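Local coordinates for iminosuccinate reductase (Paracoccus denitrificans, PDB 6RQA), which catalyses the NADH-dependent reduction of iminosuccinate to L-aspartate, regenerating the amino-group donor for the first step of the beta-hydroxyaspartate cycle, at residues M22-E27 and S119-G124; E41-V46 and D319-Q324; Y72-G77 and L85-G90; H104-F109 and G123-T128; V265-S270 and D311-G316. One frame throughout, in Å; residues are numbered along the deposited sequence.

From the N terminus, strand 22-25 pairs with strand 118-123 in contact 1. Before that loop shuts, helix 36-51 opens contact 2, which closes only at helix 316-333, so contacts 1 and 2 cross. Contact 3, the hairpin 72-77/85-90, lies within both spans. Contact 4 starts at 104-109, still inside the span of contact 1, and finishes on the same stretch, sharing Gly123 and Gly124. Contact 5 pairs 265-270 with 311-316 within the span of contact 2, ending close to where helix 316-333 begins. Contacts 1, 3 and 4 build the mixed sheet of the dimer-forming part; contact 5 belongs to the nucleotide-binding part, and the Asp319-Lys88 salt bridge ties contact 2 to contact 3.

Contact 1: residues M22-E27 and S119-G124; sequences MLVVAE and SAAVGG
Leu23 N to Ser119 O, Ala121 N to Leu23 O and Val25 N to Ala121 O, each 2.9 Å, followed by Gly123 N to Val25 O at 3.2 Å, give the alternating bonds of a parallel strand pair. The axes approach to 4.5 Å at 16°; in the mixed sheet strand 22-25 lies between strands 118-123 and 337-339. Beyond the last of these bonds, water 1 donates to Glu27 OE1 (2.7 Å) and to Gly123 O (2.6 Å), bridging the diverging ends. The other carboxylate oxygen, Glu27 OE2, accepts from Leu126 N near the start of helix 125-143.

Packing differs on the two faces. Leu23, Val25, Ala120 and Val122 share one, which helix 316-333 covers through Val326 and Val327. On the other, Met22 has CG anti to its backbone N (chi1 170°) and stays extended, which carries the thioether past Ser119 to put CE 3.5 Å from Ala121 CB. Replacing Met22 with serine would probably leave the Ala121 methyl without this cover and open a gap beside it. On the face of Leu23, the valines lie side by side and point the same way, with Val25 CB 4.0 Å from Val122 CG1.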
# COMPACT_ATOMS: atom_id res chain seq x y z
N MET A 22 12.69 15.71 -0.12
CA MET A 22 12.03 14.74 -0.97
C MET A 22 11.95 15.29 -2.39
O MET A 22 11.70 16.48 -2.58
CB MET A 22 10.63 14.44 -0.44
CG MET A 22 9.75 13.62 -1.36
SD MET A 22 8.02 13.78 -0.87
CE MET A 22 7.27 12.49 -1.84
N LEU A 23 12.19 14.43 -3.37
CA LEU A 23 12.13 14.83 -4.77
C LEU A 23 10.75 14.54 -5.35
O LEU A 23 10.06 13.61 -4.93
CB LEU A 23 13.20 14.12 -5.59
CG LEU A 23 14.64 14.41 -5.17
CD1 LEU A 23 15.61 13.61 -6.02
CD2 LEU A 23 14.94 15.90 -5.26
N VAL A 24 10.35 15.35 -6.32
CA VAL A 24 9.08 15.18 -7.03
C VAL A 24 9.33 15.37 -8.52
O VAL A 24 9.92 16.38 -8.93
CB VAL A 24 8.00 16.16 -6.54
CG1 VAL A 24 6.73 16.00 -7.36
CG2 VAL A 24 7.70 15.95 -5.06
N VAL A 25 8.88 14.42 -9.32
CA VAL A 25 8.99 14.48 -10.77
C VAL A 25 7.58 14.53 -11.33
O VAL A 25 6.84 13.54 -11.26
CB VAL A 25 9.78 13.30 -11.35
CG1 VAL A 25 9.96 13.47 -12.86
CG2 VAL A 25 11.12 13.16 -10.66
N ALA A 26 7.20 15.68 -11.89
CA ALA A 26 5.86 15.86 -12.43
C ALA A 26 5.64 14.95 -13.64
O ALA A 26 6.57 14.52 -14.32
CB ALA A 26 5.63 17.32 -12.83
N GLU A 27 4.36 14.65 -13.90
CA GLU A 27 4.00 13.78 -15.01
C GLU A 27 4.43 14.36 -16.34
O GLU A 27 4.84 13.63 -17.25
CB GLU A 27 2.49 13.52 -15.00
CG GLU A 27 1.98 12.71 -16.18
CD GLU A 27 2.32 11.24 -16.09
OE1 GLU A 27 2.78 10.79 -15.02
OE2 GLU A 27 2.11 10.52 -17.09
N SER A 119 11.88 9.30 -0.50
CA SER A 119 12.88 9.97 -1.31
C SER A 119 12.32 10.63 -2.56
O SER A 119 12.82 11.68 -2.96
CB SER A 119 13.98 8.99 -1.72
OG SER A 119 13.45 7.88 -2.42
N ALA A 120 11.30 10.06 -3.19
CA ALA A 120 10.80 10.60 -4.45
C ALA A 120 9.33 10.25 -4.64
O ALA A 120 8.84 9.24 -4.13
CB ALA A 120 11.62 10.08 -5.64
N ALA A 121 8.64 11.12 -5.39
CA ALA A 121 7.29 10.86 -5.87
C ALA A 121 7.26 11.20 -7.35
O ALA A 121 7.62 12.31 -7.75
CB ALA A 121 6.26 11.69 -5.11
N VAL A 122 6.85 10.23 -8.17
CA VAL A 122 6.90 10.36 -9.62
C VAL A 122 5.53 10.05 -10.20
O VAL A 122 4.85 9.12 -9.74
CB VAL A 122 7.97 9.42 -10.23
CG1 VAL A 122 8.13 9.69 -11.72
CG2 VAL A 122 9.29 9.57 -9.50
N GLY A 123 5.12 10.82 -11.20
CA GLY A 123 3.90 10.49 -11.92
C GLY A 123 4.02 9.14 -12.60
O GLY A 123 5.05 8.82 -13.20
N GLY A 124 2.96 8.34 -12.50
CA GLY A 124 3.05 6.96 -12.93
C GLY A 124 2.24 6.58 -14.15
O GLY A 124 2.29 5.43 -14.59
O HOH W 1 4.50 8.80 -15.69

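Contact 2: residues E41-V46 and D319-Q324; sequences EAIEAV and DLAVAQ
Ala42 and Ala321 face each other where helix segments 41-46 and 319-324 pass at 8.7 Å between axes, their directions 139° apart and their CA atoms separated by 5.7 Å. This is a helix-helix packing contact between obliquely crossing, roughly antiparallel segments, built round small residues and joining helix 36-51 from the N-terminal part of the chain to helix 316-333 near its end.

Ala321 carries most of the packing: it points toward the partner helix and its methyl is met by three residues. Ala42 CB approaches methyl to methyl, 4.2 Å from Ala321 CB, and also lies 4.0 Å from Ala321 O. Ile43 reaches in from the next position; bent at chi2 (-49°), its CD1 comes to 4.5 Å from Ala321 CB, and the same side chain also packs on Arg131 and Ala134 of helix 125-143.

The side-chain contacts are apolar. Asp319, on the same helix as Ala321 but pointing away from helix 36-51, forms salt bridges through OD1 with NE of the NAD(+)-binding Arg131 and with Lys88 NZ. One turn on from Ala42, a single branch of Val46 closes the packing, CG2 touching Ala321 CB at 3.6 Å.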
# COMPACT_ATOMS: atom_id res chain seq x y z
N GLU A 41 16.19 -1.13 -20.75
CA GLU A 41 17.33 -1.53 -19.93
C GLU A 41 16.94 -1.70 -18.47
O GLU A 41 17.46 -2.58 -17.78
CB GLU A 41 18.46 -0.51 -20.06
CG GLU A 41 19.03 -0.38 -21.47
CD GLU A 41 20.17 0.62 -21.54
OE1 GLU A 41 20.88 0.64 -22.57
OE2 GLU A 41 20.36 1.38 -20.57
N ALA A 42 16.02 -0.86 -17.98
CA ALA A 42 15.59 -0.97 -16.59
C ALA A 42 14.78 -2.24 -16.37
O ALA A 42 15.02 -2.97 -15.40
CB ALA A 42 14.78 0.26 -16.20
N ILE A 43 13.83 -2.52 -17.26
CA ILE A 43 12.95 -3.67 -17.07
C ILE A 43 13.70 -4.98 -17.31
O ILE A 43 13.46 -5.98 -16.63
CB ILE A 43 11.71 -3.54 -17.97
CG1 ILE A 43 10.93 -2.27 -17.61
CG2 ILE A 43 10.82 -4.76 -17.85
CD1 ILE A 43 10.67 -2.11 -16.13
N GLU A 44 14.61 -4.99 -18.29
CA GLU A 44 15.41 -6.18 -18.53
C GLU A 44 16.23 -6.55 -17.30
O GLU A 44 16.30 -7.72 -16.91
CB GLU A 44 16.32 -5.97 -19.74
CG GLU A 44 17.41 -7.01 -19.89
CD GLU A 44 18.26 -6.78 -21.13
OE1 GLU A 44 18.10 -7.53 -22.11
OE2 GLU A 44 19.09 -5.84 -21.12
N ALA A 45 16.86 -5.55 -16.67
CA ALA A 45 17.63 -5.81 -15.46
C ALA A 45 16.75 -6.28 -14.31
O ALA A 45 17.18 -7.09 -13.49
CB ALA A 45 18.41 -4.56 -15.05
N VAL A 46 15.51 -5.79 -14.24
CA VAL A 46 14.63 -6.16 -13.14
C VAL A 46 14.17 -7.61 -13.28
O VAL A 46 14.01 -8.33 -12.29
CB VAL A 46 13.45 -5.18 -13.03
CG1 VAL A 46 12.11 -5.92 -13.03
CG2 VAL A 46 13.58 -4.34 -11.78
N ASP A 319 7.53 -0.80 -12.19
CA ASP A 319 7.28 0.61 -11.93
C ASP A 319 8.43 1.24 -11.14
O ASP A 319 8.85 2.36 -11.42
CB ASP A 319 5.96 0.78 -11.17
CG ASP A 319 4.79 0.16 -11.91
OD1 ASP A 319 4.54 0.55 -13.07
OD2 ASP A 319 4.12 -0.72 -11.32
N LEU A 320 8.94 0.52 -10.14
CA LEU A 320 10.03 1.06 -9.32
C LEU A 320 11.29 1.27 -10.15
O LEU A 320 11.96 2.31 -10.03
CB LEU A 320 10.32 0.13 -8.15
CG LEU A 320 9.21 -0.06 -7.11
CD1 LEU A 320 9.67 -1.00 -6.00
CD2 LEU A 320 8.77 1.27 -6.54
N ALA A 321 11.62 0.31 -11.02
CA ALA A 321 12.84 0.42 -11.81
C ALA A 321 12.77 1.58 -12.79
O ALA A 321 13.74 2.32 -12.97
CB ALA A 321 13.11 -0.88 -12.55
N VAL A 322 11.62 1.77 -13.44
CA VAL A 322 11.51 2.82 -14.44
C VAL A 322 11.37 4.19 -13.77
O VAL A 322 11.73 5.21 -14.36
CB VAL A 322 10.34 2.53 -15.40
CG1 VAL A 322 9.00 2.80 -14.73
CG2 VAL A 322 10.48 3.34 -16.68
N ALA A 323 10.86 4.23 -12.53
CA ALA A 323 10.74 5.50 -11.83
C ALA A 323 12.07 5.94 -11.22
O ALA A 323 12.39 7.13 -11.20
CB ALA A 323 9.67 5.41 -10.74
N GLN A 324 12.86 4.98 -10.73
CA GLN A 324 14.18 5.32 -10.20
C GLN A 324 15.07 5.91 -11.29
O GLN A 324 15.80 6.88 -11.04
CB GLN A 324 14.84 4.08 -9.59
CG GLN A 324 16.30 4.27 -9.20
CD GLN A 324 16.50 5.36 -8.16
OE1 GLN A 324 15.57 5.75 -7.45
NE2 GLN A 324 17.73 5.87 -8.07

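Contact 3: residues Y72-G77 and L85-G90; sequences YGFKGG and LGLKAG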
# COMPACT_ATOMS: atom_id res chain seq x y z
N TYR A 72 -8.58 0.45 -6.53
CA TYR A 72 -7.45 1.13 -5.91
C TYR A 72 -6.63 0.14 -5.11
O TYR A 72 -7.17 -0.78 -4.49
CB TYR A 72 -7.94 2.28 -5.02
CG TYR A 72 -6.83 3.06 -4.35
CD1 TYR A 72 -6.06 3.97 -5.06
CD2 TYR A 72 -6.55 2.88 -2.99
CE1 TYR A 72 -5.04 4.68 -4.45
CE2 TYR A 72 -5.54 3.59 -2.38
CZ TYR A 72 -4.79 4.49 -3.11
OH TYR A 72 -3.78 5.19 -2.50
N GLY A 73 -5.31 0.33 -5.12
CA GLY A 73 -4.44 -0.57 -4.39
C GLY A 73 -2.99 -0.16 -4.54
O GLY A 73 -2.67 0.90 -5.06
N PHE A 74 -2.11 -1.04 -4.05
CA PHE A 74 -0.67 -0.78 -4.04
C PHE A 74 0.09 -1.98 -4.59
O PHE A 74 -0.32 -3.13 -4.43
CB PHE A 74 -0.17 -0.49 -2.62
CG PHE A 74 -1.19 0.16 -1.73
CD1 PHE A 74 -1.61 1.46 -1.96
CD2 PHE A 74 -1.72 -0.53 -0.65
CE1 PHE A 74 -2.54 2.05 -1.13
CE2 PHE A 74 -2.65 0.06 0.18
CZ PHE A 74 -3.06 1.35 -0.06
N LYS A 75 1.21 -1.69 -5.25
CA LYS A 75 2.14 -2.71 -5.74
C LYS A 75 3.53 -2.33 -5.24
O LYS A 75 4.24 -1.55 -5.88
CB LYS A 75 2.09 -2.84 -7.26
CG LYS A 75 0.85 -3.54 -7.78
CD LYS A 75 0.90 -3.70 -9.30
CE LYS A 75 -0.31 -4.46 -9.81
NZ LYS A 75 -0.30 -4.59 -11.30
N GLY A 76 3.91 -2.87 -4.08
CA GLY A 76 5.21 -2.60 -3.52
C GLY A 76 6.25 -3.63 -3.93
O GLY A 76 5.94 -4.67 -4.50
N GLY A 77 7.50 -3.32 -3.62
CA GLY A 77 8.60 -4.21 -3.96
C GLY A 77 9.91 -3.66 -3.45
O GLY A 77 10.00 -2.50 -3.01
N LEU A 85 13.39 0.94 -3.31
CA LEU A 85 12.30 0.52 -2.45
C LEU A 85 11.13 1.48 -2.60
O LEU A 85 11.33 2.70 -2.69
CB LEU A 85 12.74 0.46 -0.98
CG LEU A 85 11.69 0.12 0.07
CD1 LEU A 85 11.22 -1.32 -0.08
CD2 LEU A 85 12.23 0.36 1.47
N GLY A 86 9.93 0.94 -2.63
CA GLY A 86 8.75 1.79 -2.70
C GLY A 86 7.55 1.02 -3.22
O GLY A 86 7.45 -0.19 -3.04
N LEU A 87 6.65 1.77 -3.86
CA LEU A 87 5.41 1.20 -4.36
C LEU A 87 4.81 2.15 -5.39
O LEU A 87 5.17 3.32 -5.47
CB LEU A 87 4.40 0.96 -3.23
CG LEU A 87 3.71 2.23 -2.69
CD1 LEU A 87 2.38 1.88 -2.05
CD2 LEU A 87 4.60 2.98 -1.71
N LYS A 88 3.88 1.61 -6.18
CA LYS A 88 3.00 2.42 -7.01
C LYS A 88 1.59 2.32 -6.45
O LYS A 88 1.09 1.21 -6.21
CB LYS A 88 3.03 1.96 -8.47
CG LYS A 88 2.29 2.90 -9.41
CD LYS A 88 2.37 2.46 -10.87
CE LYS A 88 1.50 1.25 -11.13
NZ LYS A 88 1.57 0.83 -12.56
N ALA A 89 0.97 3.47 -6.23
CA ALA A 89 -0.38 3.53 -5.70
C ALA A 89 -1.31 4.15 -6.73
O ALA A 89 -0.90 5.00 -7.53
CB ALA A 89 -0.42 4.34 -4.39
N GLY A 90 -2.57 3.72 -6.70
CA GLY A 90 -3.56 4.20 -7.65
C GLY A 90 -4.37 3.08 -8.24
O GLY A 90 -4.54 2.03 -7.61
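Lys88 O is met by two groups of the facing strand: Lys75 N donates to it over 3.1 Å, and Phe74 CA adds a CA-H...O contact at 3.4 Å. Lys88 N returns a bond to Lys75 O, its donor standing 49° above that carbonyl plane. The reciprocal pairs Gly73-Gly90 and Gly77-Gly86 repeat the pattern, although Gly86 N to Gly77 O is weak. Strand directions differ by 162°, antiparallel, and since strands 71-79 and 84-92 follow each other in the chain they form a beta hairpin.

One face of the hairpin carries Lys75 and Lys88, with NZ atoms 5.9 Å apart. Lys88 is, by similarity, the proton donor/acceptor of the active site; besides its salt bridge to Asp319, its NZ is hydrogen-bonded to Thr128 OG1, whereas Lys75 NZ makes a weak bond to Gly314 O. On the other face Phe74 and Leu87 lie side by side, Phe74 CB 3.5 Å from Leu87 CD1. Ala89 CB meets the Phe74 ring at its edge. Tyr72, fully extended about its first torsion (chi1 -179°), sends its ring across to Gly90, CE1 lying 3.5 Å from Gly90 N, and brings OH to 3.9 Å from Ala89 CB. A serine at Tyr72 would probably uncover Gly90 and leave Phe111 of the second subunit without its edge-to-face ring partner.

In the mixed sheet, strand 55-64 borders strand 71-79, strand 104-111 borders strand 84-92, Leu320 of helix 316-333 packs against Gly77, Gly86 and Leu87, and the Phe74-Leu87 face packs against the second subunit.

Contact 4: residues H104-F109 and G123-T128; sequences HQSTVF and GGNLLT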
# COMPACT_ATOMS: atom_id res chain seq x y z
N HIS A 104 -6.90 5.42 -16.02
CA HIS A 104 -5.79 4.88 -15.26
C HIS A 104 -5.05 6.02 -14.56
O HIS A 104 -4.57 6.95 -15.22
CB HIS A 104 -4.83 4.11 -16.17
CG HIS A 104 -5.39 2.82 -16.66
ND1 HIS A 104 -5.55 1.71 -15.85
CD2 HIS A 104 -5.82 2.44 -17.89
CE1 HIS A 104 -6.06 0.72 -16.56
NE2 HIS A 104 -6.23 1.13 -17.80
N GLN A 105 -4.97 5.95 -13.23
CA GLN A 105 -4.25 6.92 -12.43
C GLN A 105 -3.34 6.18 -11.46
O GLN A 105 -3.79 5.28 -10.75
CB GLN A 105 -5.21 7.83 -11.66
CG GLN A 105 -6.14 8.65 -12.54
CD GLN A 105 -5.40 9.68 -13.36
OE1 GLN A 105 -4.38 10.22 -12.93
NE2 GLN A 105 -5.91 9.97 -14.55
N SER A 106 -2.06 6.55 -11.44
CA SER A 106 -1.10 5.89 -10.58
C SER A 106 0.03 6.84 -10.25
O SER A 106 0.26 7.83 -10.95
CB SER A 106 -0.56 4.60 -11.22
OG SER A 106 0.14 4.89 -12.41
N THR A 107 0.75 6.53 -9.17
CA THR A 107 1.85 7.35 -8.70
C THR A 107 2.86 6.46 -7.99
O THR A 107 2.47 5.63 -7.15
CB THR A 107 1.36 8.45 -7.75
OG1 THR A 107 0.31 9.19 -8.38
CG2 THR A 107 2.49 9.39 -7.38
N VAL A 108 4.14 6.62 -8.32
CA VAL A 108 5.21 5.83 -7.71
C VAL A 108 5.83 6.64 -6.59
O VAL A 108 6.17 7.81 -6.77
CB VAL A 108 6.27 5.44 -8.76
CG1 VAL A 108 7.36 4.60 -8.10
CG2 VAL A 108 5.63 4.69 -9.91
N PHE A 109 5.96 6.01 -5.42
CA PHE A 109 6.63 6.61 -4.27
C PHE A 109 7.86 5.79 -3.95
O PHE A 109 7.75 4.60 -3.64
CB PHE A 109 5.69 6.68 -3.06
CG PHE A 109 4.38 7.35 -3.34
CD1 PHE A 109 4.31 8.73 -3.51
CD2 PHE A 109 3.21 6.61 -3.42
CE1 PHE A 109 3.09 9.35 -3.76
CE2 PHE A 109 2.00 7.23 -3.67
CZ PHE A 109 1.94 8.59 -3.84
N GLY A 123 5.12 10.82 -11.20
CA GLY A 123 3.90 10.49 -11.92
C GLY A 123 4.02 9.14 -12.60
O GLY A 123 5.05 8.82 -13.20
N GLY A 124 2.96 8.34 -12.50
CA GLY A 124 3.05 6.96 -12.93
C GLY A 124 2.24 6.58 -14.15
O GLY A 124 2.29 5.43 -14.59
N ASN A 125 1.48 7.53 -14.71
CA ASN A 125 0.64 7.21 -15.87
C ASN A 125 1.50 6.79 -17.06
O ASN A 125 1.41 5.65 -17.54
CB ASN A 125 -0.25 8.40 -16.22
CG ASN A 125 -1.35 8.63 -15.21
OD1 ASN A 125 -1.69 7.74 -14.43
ND2 ASN A 125 -1.91 9.83 -15.21
N LEU A 126 2.33 7.71 -17.56
CA LEU A 126 3.19 7.38 -18.70
C LEU A 126 4.19 6.29 -18.35
O LEU A 126 4.55 5.49 -19.22
CB LEU A 126 3.91 8.64 -19.19
CG LEU A 126 4.80 8.46 -20.42
CD1 LEU A 126 4.02 7.83 -21.56
CD2 LEU A 126 5.39 9.80 -20.85
N LEU A 127 4.64 6.23 -17.10
CA LEU A 127 5.60 5.20 -16.70
C LEU A 127 5.00 3.81 -16.84
O LEU A 127 5.68 2.87 -17.28
CB LEU A 127 6.07 5.44 -15.27
CG LEU A 127 7.06 6.58 -15.04
CD1 LEU A 127 7.55 6.58 -13.59
CD2 LEU A 127 8.24 6.48 -16.00
N THR A 128 3.72 3.65 -16.48
CA THR A 128 3.08 2.34 -16.56
C THR A 128 3.07 1.82 -17.99
O THR A 128 3.43 0.66 -18.25
CB THR A 128 1.66 2.41 -16.00
OG1 THR A 128 1.70 2.87 -14.65
CG2 THR A 128 1.01 1.03 -16.04
O HOH W 2 -1.75 4.46 -14.49
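Asn125 and Gln105 meet with their amide planes 83° apart, nearly perpendicular, where strand 104-111 passes the short connection leading from strand 118-123 into helix 125-143. Thr107 and Gly123 form an antiparallel, non-hydrogen-bonded pair just before the chain turns into the helix. At the start of the strand, His104 lines the NAD pocket.

The two amide ends of Asn125 do different work. Its OD1 accepts from Ser106 N at 3.2 Å, the donor tilted 25° from the amide plane, and also accepts a hydrogen bond from water 2. Its ND2 makes a weak but straight bond to Gln105 OE1 (3.4 Å, 172°). Gln105, bent along its chain, keeps NE2 for Ile102 O, so both ends of its amide are engaged.

Ser106 OG lies 2.8 Å from water 2, so this hydroxyl and the Asn125 amide share one water. Gly124 N donates to Ser106 O at 3.2 Å from above the carbonyl plane. Thr128 OG1 donates to Gly124 O at 2.6 Å; Thr128 N reaches that same oxygen from the opposite face of its plane.

Contact 5: residues V265-S270 and D311-G316; sequences VAQSVS and DGTGVG. With NAD (nicotinamide-adenine-dinucleotide), chain C.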
# COMPACT_ATOMS: atom_id res chain seq x y z
N VAL A 265 4.78 -15.86 -11.27
CA VAL A 265 4.02 -17.09 -11.46
C VAL A 265 2.75 -17.09 -10.61
O VAL A 265 1.72 -17.64 -11.02
CB VAL A 265 4.90 -18.32 -11.16
CG1 VAL A 265 4.18 -19.61 -11.52
CG2 VAL A 265 6.23 -18.22 -11.90
N ALA A 266 2.81 -16.47 -9.43
CA ALA A 266 1.63 -16.41 -8.57
C ALA A 266 0.51 -15.60 -9.21
O ALA A 266 -0.66 -15.98 -9.13
CB ALA A 266 2.01 -15.83 -7.21
N GLN A 267 0.85 -14.48 -9.84
CA GLN A 267 -0.16 -13.66 -10.50
C GLN A 267 -0.60 -14.25 -11.83
O GLN A 267 -1.76 -14.08 -12.23
CB GLN A 267 0.35 -12.23 -10.71
CG GLN A 267 0.79 -11.54 -9.43
CD GLN A 267 1.26 -10.11 -9.67
OE1 GLN A 267 0.96 -9.52 -10.70
NE2 GLN A 267 2.01 -9.57 -8.71
N SER A 268 0.30 -14.95 -12.53
CA SER A 268 -0.04 -15.51 -13.83
C SER A 268 -1.16 -16.54 -13.73
O SER A 268 -2.06 -16.58 -14.57
CB SER A 268 1.20 -16.13 -14.48
OG SER A 268 0.86 -16.79 -15.68
N VAL A 269 -1.11 -17.38 -12.69
CA VAL A 269 -2.11 -18.44 -12.53
C VAL A 269 -3.42 -17.94 -11.93
O VAL A 269 -4.42 -18.66 -11.98
CB VAL A 269 -1.57 -19.58 -11.65
CG1 VAL A 269 -0.31 -20.16 -12.27
CG2 VAL A 269 -1.30 -19.08 -10.24
N SER A 270 -3.44 -16.73 -11.38
CA SER A 270 -4.62 -16.18 -10.72
C SER A 270 -5.28 -15.07 -11.52
O SER A 270 -6.48 -15.14 -11.80
CB SER A 270 -4.26 -15.68 -9.32
OG SER A 270 -3.23 -14.70 -9.38
N ASP A 311 3.20 -14.22 -20.28
CA ASP A 311 2.00 -13.76 -19.58
C ASP A 311 2.36 -12.54 -18.75
O ASP A 311 2.66 -12.61 -17.55
CB ASP A 311 1.42 -14.88 -18.72
CG ASP A 311 0.04 -14.56 -18.19
OD1 ASP A 311 -0.53 -13.52 -18.58
OD2 ASP A 311 -0.49 -15.36 -17.38
N GLY A 312 2.33 -11.38 -19.40
CA GLY A 312 2.64 -10.13 -18.74
C GLY A 312 1.50 -9.62 -17.88
O GLY A 312 0.50 -9.12 -18.40
N THR A 313 1.64 -9.74 -16.56
CA THR A 313 0.61 -9.29 -15.63
C THR A 313 0.92 -7.94 -15.00
O THR A 313 -0.01 -7.24 -14.59
CB THR A 313 0.41 -10.32 -14.52
OG1 THR A 313 1.60 -10.43 -13.73
CG2 THR A 313 0.07 -11.68 -15.10
N GLY A 314 2.19 -7.55 -14.92
CA GLY A 314 2.56 -6.29 -14.30
C GLY A 314 2.95 -6.45 -12.85
O GLY A 314 2.13 -6.88 -12.02
N VAL A 315 4.19 -6.11 -12.51
CA VAL A 315 4.69 -6.20 -11.15
C VAL A 315 5.23 -4.84 -10.73
O VAL A 315 5.67 -4.04 -11.56
CB VAL A 315 5.77 -7.30 -10.99
CG1 VAL A 315 5.20 -8.66 -11.35
CG2 VAL A 315 6.99 -6.98 -11.84
N GLY A 316 5.18 -4.58 -9.42
CA GLY A 316 5.57 -3.28 -8.91
C GLY A 316 7.03 -2.93 -9.15
O GLY A 316 7.38 -1.76 -9.27
PA NAD C . -7.95 0.74 -23.70
O1A NAD C . -9.35 0.59 -23.16
O2A NAD C . -7.24 1.94 -24.26
O5B NAD C . -8.15 -0.22 -25.13
C5B NAD C . -8.88 -1.33 -24.77
C4B NAD C . -9.00 -2.23 -25.97
O4B NAD C . -9.60 -3.44 -25.55
C3B NAD C . -9.98 -1.53 -26.91
O3B NAD C . -9.18 -0.76 -27.74
C2B NAD C . -10.62 -2.72 -27.63
O2B NAD C . -9.87 -3.12 -28.74
C1B NAD C . -10.51 -3.87 -26.55
N9A NAD C . -11.79 -4.08 -25.87
C8A NAD C . -12.57 -3.19 -25.10
N7A NAD C . -13.68 -3.75 -24.63
C5A NAD C . -13.64 -5.07 -25.11
C6A NAD C . -14.53 -6.17 -24.97
N6A NAD C . -15.67 -6.03 -24.24
N1A NAD C . -14.24 -7.37 -25.56
C2A NAD C . -13.08 -7.44 -26.28
N3A NAD C . -12.14 -6.49 -26.50
C4A NAD C . -12.47 -5.29 -25.89
O3 NAD C . -7.19 -0.14 -22.59
PN NAD C . -5.62 0.10 -22.50
O1N NAD C . -4.78 0.15 -23.76
O2N NAD C . -5.56 0.94 -21.27
O5D NAD C . -4.94 -1.38 -21.78
C5D NAD C . -5.70 -2.41 -22.25
C4D NAD C . -5.44 -3.62 -21.38
O4D NAD C . -4.05 -3.58 -20.96
C3D NAD C . -6.30 -3.45 -20.10
O3D NAD C . -6.96 -4.65 -19.93
C2D NAD C . -5.25 -3.22 -19.00
O2D NAD C . -5.52 -3.87 -17.80
C1D NAD C . -4.06 -3.97 -19.62
N1N NAD C . -2.76 -3.48 -19.01
C2N NAD C . -1.83 -4.44 -18.73
C3N NAD C . -0.62 -4.06 -18.16
C7N NAD C . 0.34 -5.17 -17.88
O7N NAD C . 1.44 -4.97 -17.38
N7N NAD C . -0.07 -6.44 -18.23
C4N NAD C . -0.37 -2.72 -17.88
C5N NAD C . -1.34 -1.77 -18.17
C6N NAD C . -2.55 -2.15 -18.75
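Asp311, at the end of strand 307-311 in the parallel, Rossmann-like sheet, points its side chain at the short helix 265-270. Its CB lies 3.6 Å from Ser268 OG, and CG, trans to the backbone N (chi1 -169°), comes to 3.5 Å from the same hydroxyl. At the tip, OD2 accepts a hydrogen bond from Ser268 OG at 2.6 Å, on the anti side and 25° out of the carboxylate plane. Cys274 N also donates to OD2, and Glu273 N to OD1. Three donors from two places in the chain thus grip the buried carboxylate and should fix its rotation.

Thr313 continues the contact with a methyl, CG2 lying 4.0 Å from Ser268 CA, while its OG1 donates to Asp263 OD1. Gly314 N donates to Asp263 OD2, so one carboxylate braces two successive residues of the loop. Gly314 has a positive phi of 95°, a conformation that by itself favours glycine.

The loop held in this way forms part of the NAD pocket and presents its backbone to the nicotinamide end. Gly314 CA sits 3.5 Å from NAD O7N, and NAD N7N donates to Gly312 O at 2.7 Å.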